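Local coordinates for multidrug resistance protein (Vibrio cholerae, PDB 1YC9) that forms a trimeric outer membrane channel of the outer membrane factor family, probably exporting drugs such as puromycin and acriflavine in multidrug efflux, at residues 218-223 and 232-237; 25-30 and 142-147. The protein carries 1 engineered substitution. All blocks are in the same frame, centred on the assembly; numbering follows the deposited sequence.

Contact 1: 218-223 and 232-237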
loop_
_atom_site.group_PDB
_atom_site.type_symbol
_atom_site.label_atom_id
_atom_site.label_comp_id
_atom_site.label_asym_id
_atom_site.label_seq_id
_atom_site.Cartn_x
_atom_site.Cartn_y
_atom_site.Cartn_z
ATOM N N ASN A 218 0.620 -19.291 15.469
ATOM C CA ASN A 218 0.958 -17.962 15.884
ATOM C C ASN A 218 0.137 -16.951 15.049
ATOM O O ASN A 218 -0.388 -15.988 15.611
ATOM C CB ASN A 218 2.444 -17.666 15.746
ATOM C CG ASN A 218 3.329 -18.509 16.682
ATOM O OD1 ASN A 218 2.836 -19.215 17.565
ATOM N ND2 ASN A 218 4.607 -18.453 16.456
ATOM N N ALA A 219 0.030 -17.173 13.743
ATOM C CA ALA A 219 -0.623 -16.211 12.863
ATOM C C ALA A 219 -2.130 -16.153 13.173
ATOM O O ALA A 219 -2.740 -15.063 13.188
ATOM C CB ALA A 219 -0.380 -16.535 11.401
ATOM N N LEU A 220 -2.705 -17.326 13.377
ATOM C CA LEU A 220 -4.112 -17.444 13.794
ATOM C C LEU A 220 -4.381 -16.720 15.107
ATOM O O LEU A 220 -5.340 -15.969 15.213
ATOM C CB LEU A 220 -4.556 -18.889 13.879
ATOM C CG LEU A 220 -4.851 -19.614 12.570
ATOM C CD1 LEU A 220 -4.843 -21.172 12.672
ATOM C CD2 LEU A 220 -6.217 -19.141 11.972
ATOM N N ALA A 221 -3.505 -16.871 16.094
ATOM C CA ALA A 221 -3.638 -16.148 17.331
ATOM C C ALA A 221 -3.681 -14.637 17.077
ATOM O O ALA A 221 -4.547 -13.947 17.618
ATOM C CB ALA A 221 -2.496 -16.479 18.280
ATOM N N ALA A 222 -2.754 -14.132 16.258
ATOM C CA ALA A 222 -2.701 -12.712 15.939
ATOM C C ALA A 222 -3.967 -12.255 15.178
ATOM O O ALA A 222 -4.521 -11.156 15.449
ATOM C CB ALA A 222 -1.442 -12.385 15.119
ATOM N N LEU A 223 -4.440 -13.102 14.290
ATOM C CA LEU A 223 -5.619 -12.783 13.460
ATOM C C LEU A 223 -6.866 -12.618 14.296
ATOM O O LEU A 223 -7.753 -11.858 13.876
ATOM C CB LEU A 223 -5.880 -13.799 12.338
ATOM C CG LEU A 223 -4.901 -13.690 11.177
ATOM C CD1 LEU A 223 -4.965 -14.917 10.292
ATOM C CD2 LEU A 223 -5.163 -12.464 10.313
ATOM N N ALA A 232 -1.385 -21.824 21.721
ATOM C CA ALA A 232 -1.055 -23.050 22.467
ATOM C C ALA A 232 -2.214 -23.979 22.584
ATOM O O ALA A 232 -2.038 -25.175 22.829
ATOM C CB ALA A 232 -0.550 -22.697 23.881
ATOM N N SER A 233 -3.410 -23.448 22.421
ATOM C CA SER A 233 -4.601 -24.260 22.510
ATOM C C SER A 233 -5.185 -24.519 21.125
ATOM O O SER A 233 -6.259 -25.060 21.003
ATOM C CB SER A 233 -5.607 -23.608 23.453
ATOM O OG SER A 233 -6.086 -22.390 22.928
ATOM N N ILE A 234 -4.487 -24.147 20.063
ATOM C CA ILE A 234 -4.981 -24.489 18.735
ATOM C C ILE A 234 -4.558 -25.896 18.351
ATOM O O ILE A 234 -3.379 -26.216 18.389
ATOM C CB ILE A 234 -4.516 -23.491 17.645
ATOM C CG1 ILE A 234 -5.002 -22.090 17.989
ATOM C CG2 ILE A 234 -5.043 -23.961 16.294
ATOM C CD1 ILE A 234 -4.506 -20.968 17.006
ATOM N N GLU A 235 -5.531 -26.710 17.959
ATOM C CA GLU A 235 -5.308 -28.112 17.597
ATOM C C GLU A 235 -5.575 -28.351 16.114
ATOM O O GLU A 235 -5.980 -27.449 15.372
ATOM C CB GLU A 235 -6.196 -28.977 18.491
ATOM N N GLU A 236 -5.296 -29.574 15.676
ATOM C CA GLU A 236 -5.626 -30.050 14.348
ATOM C C GLU A 236 -7.062 -29.751 13.906
ATOM O O GLU A 236 -8.037 -30.119 14.602
ATOM C CB GLU A 236 -5.379 -31.564 14.253
ATOM C CG GLU A 236 -5.456 -32.080 12.839
ATOM C CD GLU A 236 -5.140 -33.557 12.681
ATOM O OE1 GLU A 236 -5.143 -34.298 13.675
ATOM O OE2 GLU A 236 -4.931 -33.964 11.525
ATOM N N PRO A 237 -7.218 -29.101 12.749
ATOM C CA PRO A 237 -8.552 -28.862 12.184
ATOM C C PRO A 237 -9.288 -30.137 11.816
ATOM O O PRO A 237 -8.656 -31.157 11.506
ATOM C CB PRO A 237 -8.262 -28.078 10.903
ATOM C CG PRO A 237 -6.924 -27.421 11.169
ATOM C CD PRO A 237 -6.166 -28.483 11.905
#
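Ala221, in the final turns of helix 189-223, and Ile234, in the irregular chain returning past it, are the residues of 218-223 and 232-237 whose CA atoms come nearest, with 8.6 Å separating Ala221 CA from Ile234 CA. The eight residues between the segments, neither helix nor strand, bring the chain back beside the helix it has just left. Contact is narrow and apolar, burying 103 Å² in total: in the alpha-helical part of the outer membrane factor fold, a loop runs back against the end of its own helix through one isoleucine. The CG1 branch of Ile234 lies anti to the carbonyl carbon and continues in an extended path (chi2 176°), carrying the methyl at its end up to the helix. There Ile234 CD1 rests 3.8 Å from Leu220 CB, touching the root of the leucine rather than its branched tip, and 4.3 Å from Ala221 N, a looser approach to the helical backbone. Ala221 meets Arg230 and Ala231 in the connecting loop, while Lys217 makes a weak hydrogen bond to Ile234 O. Leu220 also packs on Ala150 and Leu154 of helix 117-183. The returning chain touches that helix too, through Pro237 on Tyr151, and helix 33-44 through Ile234 on Gln34.

Contact 2: 25-30 and 142-147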
loop_
_atom_site.group_PDB
_atom_site.type_symbol
_atom_site.label_atom_id
_atom_site.label_comp_id
_atom_site.label_asym_id
_atom_site.label_seq_id
_atom_site.Cartn_x
_atom_site.Cartn_y
_atom_site.Cartn_z
ATOM N N ASN A 25 -23.237 -16.435 9.099
ATOM C CA ASN A 25 -22.136 -17.148 9.752
ATOM C C ASN A 25 -21.706 -18.374 8.948
ATOM O O ASN A 25 -21.707 -19.496 9.436
ATOM C CB ASN A 25 -22.514 -17.538 11.176
ATOM C CG ASN A 25 -22.902 -16.333 12.029
ATOM O OD1 ASN A 25 -22.433 -15.236 11.822
ATOM N ND2 ASN A 25 -23.745 -16.560 13.013
ATOM N N TRP A 26 -21.264 -18.115 7.727
ATOM C CA TRP A 26 -21.010 -19.122 6.707
ATOM C C TRP A 26 -19.955 -20.166 7.064
ATOM O O TRP A 26 -19.941 -21.256 6.513
ATOM C CB TRP A 26 -20.659 -18.417 5.372
ATOM C CG TRP A 26 -19.557 -17.400 5.576
ATOM C CD1 TRP A 26 -19.705 -16.071 5.783
ATOM C CD2 TRP A 26 -18.124 -17.660 5.645
ATOM N NE1 TRP A 26 -18.474 -15.488 5.998
ATOM C CE2 TRP A 26 -17.486 -16.433 5.908
ATOM C CE3 TRP A 26 -17.334 -18.803 5.535
ATOM C CZ2 TRP A 26 -16.079 -16.316 6.049
ATOM C CZ3 TRP A 26 -15.948 -18.692 5.677
ATOM C CH2 TRP A 26 -15.337 -17.463 5.930
ATOM N N TRP A 27 -19.040 -19.816 7.965
ATOM C CA TRP A 27 -17.961 -20.710 8.376
ATOM C C TRP A 27 -18.493 -21.926 9.142
ATOM O O TRP A 27 -17.821 -22.974 9.215
ATOM C CB TRP A 27 -16.962 -19.973 9.262
ATOM C CG TRP A 27 -17.605 -19.230 10.398
ATOM C CD1 TRP A 27 -17.896 -19.718 11.641
ATOM C CD2 TRP A 27 -18.018 -17.865 10.396
ATOM N NE1 TRP A 27 -18.469 -18.735 12.407
ATOM C CE2 TRP A 27 -18.565 -17.589 11.662
ATOM C CE3 TRP A 27 -18.011 -16.837 9.427
ATOM C CZ2 TRP A 27 -19.086 -16.349 11.992
ATOM C CZ3 TRP A 27 -18.522 -15.599 9.766
ATOM C CH2 TRP A 27 -19.059 -15.368 11.040
ATOM N N GLN A 28 -19.697 -21.777 9.702
ATOM C CA GLN A 28 -20.329 -22.879 10.421
ATOM C C GLN A 28 -20.595 -24.080 9.537
ATOM O O GLN A 28 -20.693 -25.192 10.047
ATOM C CB GLN A 28 -21.615 -22.413 11.148
ATOM C CG GLN A 28 -21.353 -21.484 12.314
ATOM C CD GLN A 28 -22.632 -20.896 12.899
ATOM O OE1 GLN A 28 -23.713 -21.023 12.317
ATOM N NE2 GLN A 28 -22.502 -20.230 13.998
ATOM N N ARG A 29 -20.712 -23.876 8.230
ATOM C CA ARG A 29 -20.974 -24.991 7.356
ATOM C C ARG A 29 -19.853 -26.019 7.340
ATOM O O ARG A 29 -20.094 -27.157 6.965
ATOM C CB ARG A 29 -21.431 -24.530 5.963
ATOM C CG ARG A 29 -20.413 -24.487 4.851
ATOM C CD ARG A 29 -21.062 -24.176 3.482
ATOM N NE ARG A 29 -21.091 -25.308 2.540
ATOM C CZ ARG A 29 -22.193 -25.839 1.984
ATOM N NH1 ARG A 29 -22.074 -26.853 1.130
ATOM N NH2 ARG A 29 -23.415 -25.389 2.271
ATOM N N TYR A 30 -18.643 -25.665 7.809
ATOM C CA TYR A 30 -17.531 -26.616 7.844
ATOM C C TYR A 30 -17.510 -27.532 9.079
ATOM O O TYR A 30 -16.672 -28.416 9.183
ATOM C CB TYR A 30 -16.166 -25.888 7.642
ATOM C CG TYR A 30 -16.186 -25.025 6.428
ATOM C CD1 TYR A 30 -16.296 -25.587 5.166
ATOM C CD2 TYR A 30 -16.175 -23.632 6.527
ATOM C CE1 TYR A 30 -16.375 -24.810 4.041
ATOM C CE2 TYR A 30 -16.236 -22.825 5.357
ATOM C CZ TYR A 30 -16.303 -23.415 4.145
ATOM O OH TYR A 30 -16.400 -22.652 2.998
ATOM N N MET A 142 -13.505 -9.516 5.648
ATOM C CA MET A 142 -12.050 -9.573 5.570
ATOM C C MET A 142 -11.463 -10.256 6.801
ATOM O O MET A 142 -10.460 -10.966 6.713
ATOM C CB MET A 142 -11.465 -8.166 5.421
ATOM C CG MET A 142 -9.947 -8.123 5.417
ATOM S SD MET A 142 -9.299 -6.469 5.101
ATOM C CE MET A 142 -9.992 -5.565 6.482
ATOM N N ILE A 143 -12.097 -10.036 7.948
ATOM C CA ILE A 143 -11.707 -10.701 9.190
ATOM C C ILE A 143 -11.994 -12.200 9.153
ATOM O O ILE A 143 -11.114 -13.036 9.411
ATOM C CB ILE A 143 -12.403 -10.035 10.403
ATOM C CG1 ILE A 143 -11.855 -8.614 10.601
ATOM C CG2 ILE A 143 -12.175 -10.800 11.684
ATOM C CD1 ILE A 143 -12.716 -7.755 11.494
ATOM N N SER A 144 -13.226 -12.556 8.809
ATOM C CA SER A 144 -13.595 -13.950 8.882
ATOM C C SER A 144 -12.866 -14.747 7.807
ATOM O O SER A 144 -12.402 -15.833 8.081
ATOM C CB SER A 144 -15.119 -14.094 8.742
ATOM O OG SER A 144 -15.515 -13.511 7.531
ATOM N N THR A 145 -12.745 -14.225 6.593
ATOM C CA THR A 145 -12.087 -14.952 5.536
ATOM C C THR A 145 -10.574 -15.023 5.795
ATOM O O THR A 145 -9.967 -16.014 5.412
ATOM C CB THR A 145 -12.347 -14.422 4.138
ATOM O OG1 THR A 145 -11.881 -13.067 4.003
ATOM C CG2 THR A 145 -13.804 -14.397 3.835
ATOM N N SER A 146 -9.976 -13.992 6.403
ATOM C CA SER A 146 -8.532 -14.043 6.668
ATOM C C SER A 146 -8.229 -15.174 7.654
ATOM O O SER A 146 -7.335 -15.954 7.421
ATOM C CB SER A 146 -7.991 -12.691 7.135
ATOM O OG SER A 146 -8.458 -12.426 8.427
ATOM N N ILE A 147 -9.068 -15.322 8.685
ATOM C CA ILE A 147 -9.005 -16.424 9.610
ATOM C C ILE A 147 -9.261 -17.782 8.959
ATOM O O ILE A 147 -8.471 -18.705 9.112
ATOM C CB ILE A 147 -9.960 -16.188 10.836
ATOM C CG1 ILE A 147 -9.515 -14.999 11.658
ATOM C CG2 ILE A 147 -10.034 -17.450 11.683
ATOM C CD1 ILE A 147 -10.607 -14.414 12.489
HETATM O O HOH W 1 -18.466 -12.256 6.965
#
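Trp26 and Trp27 pack against Ser144 and Thr145, joining a short 3-10 helix near the N terminus (26-30) to the long helix 117-183, one of the rods of the alpha-helical barrel characteristic of outer membrane factors. Within residues 142-147, Ser144 is the first to touch the tryptophans. Its hydroxyl sits between its own backbone N and carbonyl carbon (chi1 57°), turned back along the helix to bond Arg140 O. Ser144 OG also approaches the edge of the Trp26 indole, near the ring plane, at 3.2 Å from CZ2. A water at this edge accepts a weak bond from Trp26 NE1 at 3.4 Å and is hydrogen-bonded to Ser144 OG. The serine methylene touches both indoles, with Ser144 CB 3.6 Å from Trp26 CZ2 and 3.9 Å from Trp27 CZ3. The indoles also pack on each other: Trp27 CE3 lies 3.6 Å above one face of Trp26, toward its rim, while Trp26 CE2 lies at the edge of Trp27. At Thr145 the branches divide their tasks, for OG1 bonds Leu141 O while CG2 meets Trp26 CZ2 at 3.7 Å, the two side chains crossing almost perpendicularly. Leu427 and Ile430 of helix 398-433 also pack on Trp26. Ser146 turns inward to its own helix, its OG donating to Ile143 O at 2.9 Å from 34° outside the carbonyl plane, on the same face as Ile147 N.

In the fold
Contact 2 closes before contact 1 opens along the chain, and their centres lie 15 Å apart; neither involves a strand of the four-stranded antiparallel sheet. They share the pairing of consecutive helices 117-183 and 189-223: residues 142-147 sit on the first, 218-223 on the second. The contacts touch directly, Leu220 CD2 packing 3.7 Å from Ile147 O and Leu223 CB 3.9 Å from Ile147 CG1. Residues 25-30 pack on helix 117-183 and residues 232-237 on helix 189-223, two segments outside the long helices, consistent with the equatorial region of outer membrane factors. Asn218 ND2 hydrogen-bonds Asp358 OD1 and Thr361 OG1 of a neighbouring subunit, placing contact 1 beside a subunit interface.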